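Local atomic coordinates of orotidine 5'-phosphate decarboxylase (Sulfolobus solfataricus, PDB entry 4DBD), a protein that probably catalyses the decarboxylation of orotidine 5'-monophosphate to uridine 5'-monophosphate, the last step of de novo UMP synthesis, as a homodimeric TIM barrel. Residues S86-D95 with Y126-I134; N107-H116 with I134-K145. All blocks are in the same frame, centred on the assembly; numbering follows the deposited sequence.

Contact 1 (S86-D95 with Y126-I134)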
# COMPACT_ATOMS: atom_id res chain seq x y z
N SER A 86 3.14 9.99 0.60
CA SER A 86 4.24 10.91 0.35
C SER A 86 5.59 10.33 0.74
O SER A 86 6.60 10.61 0.09
CB SER A 86 4.06 12.21 1.17
OG SER A 86 2.89 12.90 0.79
N PHE A 87 5.63 9.52 1.80
CA PHE A 87 6.91 9.12 2.39
C PHE A 87 7.81 8.31 1.45
O PHE A 87 9.03 8.23 1.66
CB PHE A 87 6.74 8.41 3.75
CG PHE A 87 6.27 6.98 3.65
CD1 PHE A 87 7.18 5.95 3.43
CD2 PHE A 87 4.94 6.66 3.81
CE1 PHE A 87 6.75 4.63 3.35
CE2 PHE A 87 4.51 5.35 3.74
CZ PHE A 87 5.41 4.33 3.50
N ILE A 88 7.23 7.75 0.40
CA ILE A 88 8.01 6.98 -0.57
C ILE A 88 8.93 7.83 -1.44
O ILE A 88 9.87 7.32 -2.05
CB ILE A 88 7.13 6.11 -1.47
CG1 ILE A 88 6.20 6.98 -2.31
CG2 ILE A 88 6.32 5.12 -0.63
CD1 ILE A 88 5.17 6.16 -3.06
N GLY A 89 8.65 9.13 -1.51
CA GLY A 89 9.54 10.04 -2.19
C GLY A 89 9.28 10.17 -3.67
O GLY A 89 8.36 9.56 -4.23
N VAL A 90 10.12 10.96 -4.33
CA VAL A 90 9.83 11.40 -5.70
C VAL A 90 10.53 10.55 -6.77
O VAL A 90 9.89 9.84 -7.53
CB VAL A 90 10.16 12.90 -5.87
CG1 VAL A 90 9.97 13.35 -7.33
CG2 VAL A 90 9.33 13.74 -4.90
N LYS A 91 11.85 10.63 -6.83
CA LYS A 91 12.58 10.04 -7.94
C LYS A 91 12.40 8.53 -8.04
O LYS A 91 12.76 7.79 -7.12
CB LYS A 91 14.07 10.39 -7.85
CG LYS A 91 14.42 11.76 -8.40
CD LYS A 91 13.50 12.82 -7.81
CE LYS A 91 14.21 14.14 -7.55
NZ LYS A 91 13.52 14.93 -6.48
N GLY A 92 11.82 8.08 -9.15
CA GLY A 92 11.65 6.65 -9.39
C GLY A 92 10.43 6.07 -8.68
O GLY A 92 10.23 4.86 -8.66
N SER A 93 9.62 6.95 -8.10
CA SER A 93 8.40 6.52 -7.42
C SER A 93 7.27 7.50 -7.76
O SER A 93 6.59 7.34 -8.77
CB SER A 93 8.64 6.40 -5.92
OG SER A 93 7.47 5.99 -5.23
N LEU A 94 7.08 8.53 -6.94
CA LEU A 94 5.97 9.44 -7.21
C LEU A 94 6.08 10.24 -8.52
O LEU A 94 5.05 10.57 -9.13
CB LEU A 94 5.70 10.36 -6.02
CG LEU A 94 5.14 9.64 -4.79
CD1 LEU A 94 5.20 10.57 -3.59
CD2 LEU A 94 3.70 9.15 -5.04
N ASP A 95 7.29 10.56 -8.96
CA ASP A 95 7.38 11.32 -10.22
C ASP A 95 6.80 10.52 -11.40
O ASP A 95 6.05 11.05 -12.21
CB ASP A 95 8.79 11.87 -10.52
CG ASP A 95 9.86 10.78 -10.61
OD1 ASP A 95 9.55 9.58 -10.52
OD2 ASP A 95 11.04 11.15 -10.80
N TYR A 126 10.21 16.77 5.32
CA TYR A 126 10.42 15.90 4.16
C TYR A 126 9.12 15.70 3.37
O TYR A 126 9.08 15.87 2.16
CB TYR A 126 10.96 14.55 4.60
CG TYR A 126 11.20 13.62 3.42
CD1 TYR A 126 12.17 13.93 2.47
CD2 TYR A 126 10.46 12.46 3.26
CE1 TYR A 126 12.40 13.10 1.39
CE2 TYR A 126 10.69 11.62 2.18
CZ TYR A 126 11.66 11.95 1.25
OH TYR A 126 11.89 11.12 0.18
N ILE A 127 8.06 15.33 4.07
CA ILE A 127 6.79 15.06 3.41
C ILE A 127 6.26 16.33 2.72
O ILE A 127 5.81 16.28 1.58
CB ILE A 127 5.76 14.42 4.39
CG1 ILE A 127 6.02 12.91 4.47
CG2 ILE A 127 4.34 14.67 3.91
CD1 ILE A 127 5.46 12.22 5.70
N LYS A 128 6.33 17.47 3.39
CA LYS A 128 5.93 18.73 2.76
C LYS A 128 6.73 19.02 1.50
O LYS A 128 6.17 19.46 0.49
CB LYS A 128 6.02 19.89 3.76
CG LYS A 128 4.92 19.83 4.80
CD LYS A 128 4.95 21.03 5.76
CE LYS A 128 3.86 20.90 6.81
NZ LYS A 128 3.69 22.16 7.60
N ASN A 129 8.03 18.77 1.55
CA ASN A 129 8.86 18.92 0.36
C ASN A 129 8.45 18.00 -0.78
O ASN A 129 8.40 18.40 -1.94
CB ASN A 129 10.34 18.71 0.69
CG ASN A 129 10.91 19.86 1.46
OD1 ASN A 129 10.32 20.94 1.49
ND2 ASN A 129 12.05 19.64 2.10
N VAL A 130 8.19 16.74 -0.46
CA VAL A 130 7.67 15.82 -1.47
C VAL A 130 6.40 16.39 -2.08
O VAL A 130 6.22 16.39 -3.31
CB VAL A 130 7.42 14.43 -0.88
CG1 VAL A 130 6.70 13.56 -1.87
CG2 VAL A 130 8.74 13.79 -0.47
N ILE A 131 5.49 16.87 -1.24
CA ILE A 131 4.23 17.41 -1.74
C ILE A 131 4.47 18.63 -2.63
O ILE A 131 3.84 18.78 -3.67
CB ILE A 131 3.25 17.74 -0.59
CG1 ILE A 131 2.81 16.44 0.10
CG2 ILE A 131 2.05 18.51 -1.10
CD1 ILE A 131 2.13 16.64 1.45
N ARG A 132 5.39 19.49 -2.22
CA ARG A 132 5.74 20.65 -3.04
C ARG A 132 6.31 20.29 -4.42
O ARG A 132 5.96 20.93 -5.41
CB ARG A 132 6.71 21.55 -2.28
CG ARG A 132 6.08 22.22 -1.09
CD ARG A 132 7.15 22.81 -0.18
NE ARG A 132 6.56 23.48 0.96
CZ ARG A 132 7.02 23.36 2.21
NH1 ARG A 132 8.08 22.61 2.46
NH2 ARG A 132 6.41 24.01 3.19
N GLU A 133 7.17 19.29 -4.49
CA GLU A 133 7.73 18.86 -5.78
C GLU A 133 6.67 18.26 -6.70
O GLU A 133 6.64 18.55 -7.90
CB GLU A 133 8.85 17.84 -5.59
CG GLU A 133 10.16 18.43 -5.10
CD GLU A 133 11.25 17.38 -4.99
OE1 GLU A 133 11.06 16.27 -5.55
OE2 GLU A 133 12.28 17.65 -4.34
N ILE A 134 5.80 17.43 -6.14
CA ILE A 134 4.83 16.67 -6.92
C ILE A 134 3.61 17.50 -7.31
O ILE A 134 3.08 17.36 -8.40
CB ILE A 134 4.38 15.39 -6.17
CG1 ILE A 134 5.55 14.41 -6.06
CG2 ILE A 134 3.18 14.73 -6.85
CD1 ILE A 134 5.90 13.72 -7.39
O HOH W 1 11.44 8.65 0.64
O HOH W 2 12.09 12.35 -2.59
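The Y126 ring meets F87 at its edge, where F87 O lies in the ring plane 3.8 Å from Y126 CE2. Over one face of the same ring sits V130 CG2, one turn further along, 3.8 Å above the plane and offset toward the rim. F123 of the second subunit meets the ring edge-to-face. With CG anti to the backbone N (chi1 -179°), the ring carries its hydroxyl across to the other segment, and Y126 OH stops 3.5 Å from G89 CA. Two waters hold this hydroxyl, one shared with F87 O, the other with V90 N. A beta carbon on G89 would collide with Y126 OH, and the backbone angles independently call for glycine; G89 is also the helix N-cap. The loop after strand 81-85 and the first turn of helix 90-103, which opens with a wider pi-type turn, pack on helix 124-134, its neighbour on the outside of the TIM barrel. The segment axes come no closer than 11.2 Å and cross at -64°, so side chains and the loop backbone at 86-89 make the contact. V90 CG2 slides past I134 CG1 at 4.0 Å and also meets V130 CG1 and E133 OE1, while L94 CB rests 3.6 Å from I134 CD1. Without that methyl, as with an alanine here, V130 and I134 would probably lose the wedge between them and the E133 carboxylate its aliphatic flank. At the exposed border K91 crosses E133 at about a right angle; K91 NZ and E133 OE1 form a salt bridge of 3.0 Å whose hydrogen bond is weak. On the buried side S86 CB packs on I127 CG2, and S86 OG lies 3.6 Å from I131 CG1 while bonding to V111 O.

Contact 2 (N107-H116 with I134-K145)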
# COMPACT_ATOMS: atom_id res chain seq x y z
N ASN A 107 -6.44 12.38 -10.97
CA ASN A 107 -5.91 13.19 -9.88
C ASN A 107 -5.09 12.35 -8.90
O ASN A 107 -5.38 11.16 -8.69
CB ASN A 107 -7.04 13.86 -9.10
CG ASN A 107 -7.91 14.75 -9.96
OD1 ASN A 107 -7.42 15.59 -10.71
ND2 ASN A 107 -9.22 14.57 -9.85
N LEU A 108 -4.10 12.97 -8.27
CA LEU A 108 -3.30 12.32 -7.23
C LEU A 108 -3.52 13.04 -5.90
O LEU A 108 -3.51 14.27 -5.84
CB LEU A 108 -1.80 12.37 -7.59
CG LEU A 108 -0.77 11.78 -6.62
CD1 LEU A 108 -1.04 10.29 -6.37
CD2 LEU A 108 0.67 12.00 -7.10
N TYR A 109 -3.76 12.25 -4.86
CA TYR A 109 -3.80 12.75 -3.48
C TYR A 109 -2.67 12.09 -2.71
O TYR A 109 -2.51 10.86 -2.79
CB TYR A 109 -5.13 12.36 -2.82
CG TYR A 109 -6.31 13.16 -3.29
CD1 TYR A 109 -6.81 14.21 -2.52
CD2 TYR A 109 -6.94 12.88 -4.49
CE1 TYR A 109 -7.89 14.95 -2.94
CE2 TYR A 109 -8.04 13.62 -4.92
CZ TYR A 109 -8.50 14.65 -4.14
OH TYR A 109 -9.57 15.40 -4.54
N LEU A 110 -1.89 12.87 -1.97
CA LEU A 110 -0.77 12.30 -1.22
C LEU A 110 -1.04 12.29 0.28
O LEU A 110 -1.57 13.24 0.84
CB LEU A 110 0.53 13.06 -1.50
CG LEU A 110 1.09 13.03 -2.92
CD1 LEU A 110 2.36 13.87 -2.98
CD2 LEU A 110 1.38 11.58 -3.36
N VAL A 111 -0.67 11.19 0.93
CA VAL A 111 -0.86 11.06 2.37
C VAL A 111 0.19 11.88 3.12
O VAL A 111 1.39 11.65 2.99
CB VAL A 111 -0.78 9.59 2.81
CG1 VAL A 111 -0.83 9.50 4.34
CG2 VAL A 111 -1.92 8.81 2.18
N ALA A 112 -0.27 12.85 3.91
CA ALA A 112 0.67 13.73 4.64
C ALA A 112 0.76 13.37 6.11
O ALA A 112 1.86 13.28 6.67
CB ALA A 112 0.30 15.21 4.46
N VAL A 113 -0.39 13.22 6.75
CA VAL A 113 -0.45 12.86 8.16
C VAL A 113 -1.53 11.80 8.37
O VAL A 113 -2.65 11.94 7.88
CB VAL A 113 -0.79 14.07 9.05
CG1 VAL A 113 -0.68 13.69 10.53
CG2 VAL A 113 0.11 15.24 8.71
N MET A 114 -1.20 10.74 9.09
CA MET A 114 -2.24 9.76 9.44
C MET A 114 -2.77 9.96 10.86
O MET A 114 -2.18 10.70 11.66
CB MET A 114 -1.76 8.33 9.21
CG MET A 114 -1.32 8.11 7.78
SD MET A 114 -1.21 6.37 7.36
CE MET A 114 -2.91 5.86 7.66
N SER A 115 -3.88 9.29 11.16
CA SER A 115 -4.62 9.53 12.40
C SER A 115 -4.22 8.65 13.59
O SER A 115 -4.59 8.93 14.73
CB SER A 115 -6.12 9.36 12.16
OG SER A 115 -6.60 10.25 11.17
N HIS A 116 -3.49 7.56 13.34
CA HIS A 116 -3.12 6.69 14.45
C HIS A 116 -1.95 7.28 15.24
O HIS A 116 -1.15 8.07 14.71
CB HIS A 116 -2.80 5.27 13.96
CG HIS A 116 -1.68 5.22 12.98
ND1 HIS A 116 -1.79 5.71 11.70
CD2 HIS A 116 -0.41 4.76 13.11
CE1 HIS A 116 -0.63 5.55 11.07
NE2 HIS A 116 0.22 4.98 11.90
N ILE A 134 5.80 17.43 -6.14
CA ILE A 134 4.83 16.67 -6.92
C ILE A 134 3.61 17.50 -7.31
O ILE A 134 3.08 17.36 -8.40
CB ILE A 134 4.38 15.39 -6.17
CG1 ILE A 134 5.55 14.41 -6.06
CG2 ILE A 134 3.18 14.73 -6.85
CD1 ILE A 134 5.90 13.72 -7.39
N SER A 135 3.19 18.38 -6.41
CA SER A 135 2.04 19.24 -6.65
C SER A 135 0.78 18.43 -7.00
O SER A 135 0.22 18.57 -8.08
CB SER A 135 2.35 20.25 -7.76
OG SER A 135 1.26 21.12 -7.98
N PRO A 136 0.35 17.57 -6.06
CA PRO A 136 -0.84 16.73 -6.23
C PRO A 136 -2.12 17.58 -6.26
O PRO A 136 -2.08 18.76 -5.91
CB PRO A 136 -0.83 15.84 -4.98
CG PRO A 136 -0.07 16.67 -3.94
CD PRO A 136 0.98 17.40 -4.74
N LYS A 137 -3.23 17.00 -6.69
CA LYS A 137 -4.54 17.65 -6.58
C LYS A 137 -4.85 17.91 -5.11
O LYS A 137 -5.37 18.97 -4.74
CB LYS A 137 -5.62 16.77 -7.18
CG LYS A 137 -7.05 17.20 -6.83
CD LYS A 137 -7.67 18.08 -7.90
CE LYS A 137 -9.10 18.50 -7.52
NZ LYS A 137 -9.72 17.54 -6.57
N GLY A 138 -4.52 16.93 -4.26
CA GLY A 138 -4.91 16.98 -2.87
C GLY A 138 -3.95 16.25 -1.94
O GLY A 138 -2.99 15.60 -2.38
N ILE A 139 -4.23 16.36 -0.64
CA ILE A 139 -3.44 15.68 0.38
C ILE A 139 -4.37 15.17 1.46
O ILE A 139 -5.43 15.74 1.72
CB ILE A 139 -2.37 16.61 1.01
CG1 ILE A 139 -3.02 17.88 1.54
CG2 ILE A 139 -1.27 16.92 -0.02
CD1 ILE A 139 -2.03 18.84 2.20
N VAL A 140 -3.95 14.07 2.08
CA VAL A 140 -4.73 13.44 3.14
C VAL A 140 -4.11 13.86 4.47
O VAL A 140 -2.95 13.57 4.73
CB VAL A 140 -4.68 11.89 3.00
CG1 VAL A 140 -5.56 11.23 4.06
CG2 VAL A 140 -5.11 11.46 1.61
N VAL A 141 -4.88 14.57 5.30
CA VAL A 141 -4.40 14.97 6.63
C VAL A 141 -5.37 14.47 7.70
O VAL A 141 -6.54 14.87 7.72
CB VAL A 141 -4.24 16.50 6.76
CG1 VAL A 141 -3.53 16.82 8.06
CG2 VAL A 141 -3.46 17.05 5.57
N GLY A 142 -4.88 13.61 8.58
CA GLY A 142 -5.71 12.92 9.57
C GLY A 142 -6.66 13.79 10.37
O GLY A 142 -6.29 14.88 10.83
N GLY A 143 -7.88 13.30 10.57
CA GLY A 143 -8.93 14.04 11.26
C GLY A 143 -8.76 14.11 12.77
O GLY A 143 -9.39 14.95 13.43
N THR A 144 -7.93 13.24 13.33
CA THR A 144 -7.57 13.31 14.74
C THR A 144 -6.48 14.36 14.93
O THR A 144 -6.17 14.75 16.06
CB THR A 144 -6.96 11.99 15.22
OG1 THR A 144 -5.93 11.61 14.31
CG2 THR A 144 -8.01 10.90 15.29
N LYS A 145 -5.90 14.79 13.82
CA LYS A 145 -4.73 15.66 13.85
C LYS A 145 -5.10 17.07 13.41
O LYS A 145 -4.65 17.55 12.36
CB LYS A 145 -3.63 15.09 12.95
CG LYS A 145 -3.32 13.60 13.18
CD LYS A 145 -2.76 13.36 14.59
CE LYS A 145 -2.21 11.93 14.76
NZ LYS A 145 -0.92 11.69 14.02
O HOH W 3 -3.05 15.33 -9.42
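The Y109 ring covers G138 in the tightest part of this contact: G138 N sits 3.9 Å above one face of the ring, toward its rim, and Y109 CD1 comes within 3.4 Å of G138 CA. A side chain on G138 would run into Y109 CE1. CG of Y109 is set beside the backbone N (chi1 -75°), which lays the ring over the neighbouring strand. The two strands run parallel at 30°, joined by regular backbone bonds until a beta bulge shifts the register by one residue between V111 and V113. There V140 O accepts two donors lying in its carbonyl plane, A112 N at 2.9 Å and V113 N at 3.3 Å. On the outward face the L110 side chain crosses the P136 ring at about a right angle, L110 CD1 3.8 Å from P136 CG, and L108 CD2 meets I134 CG2 at 3.7 Å; V111 and V140 touch on the inward face.

The N-terminal end of the strand pair is looser and partly exposed. N107 OD1 merely leans on K137 CD at 3.8 Å, a water joins L108 N and, weakly, K137 N, and the polar ends of Y109 and K137 both turn to E55. The opposite end is also partly exposed, but polar bonds hold it. K145 NZ meets M114 O at 2.9 Å, the C=O...N angle of 162° putting the ammonium nearly in line with the carbonyl, and T144 OG1 donates to S115 O on a lone pair. S115 OG presses on G142 CA, leaving no room for a beta carbon there. S115 is a predicted substrate-binding residue and K145 lies near a bound sulfate, consistent with an active site at the C-terminal strand ends of a TIM barrel, here across one beta-alpha-beta unit.

How the contacts relate
Following the chain, strand 81-85 runs into 86-95, the first half of contact 1, and helix 90-103 then leads to 107-116, the first half of contact 2. Only after this strand does helix 124-134 return to close contact 1, a loop of 30 residues. I134, shared by both contacts, ends the helix; the chain turns at S135 and enters strand 138-141, closing contact 2 over 17 residues. The segments alternate, so the contacts cross. Contact 1 joins the loop after strand 81-85 and the start of helix 90-103 to helix 124-134, contact 2 the adjacent barrel strands. Their centres lie 12 Å apart, and I131 CD1 spans them, 3.7 Å from I139 CG2. Both reach the second subunit.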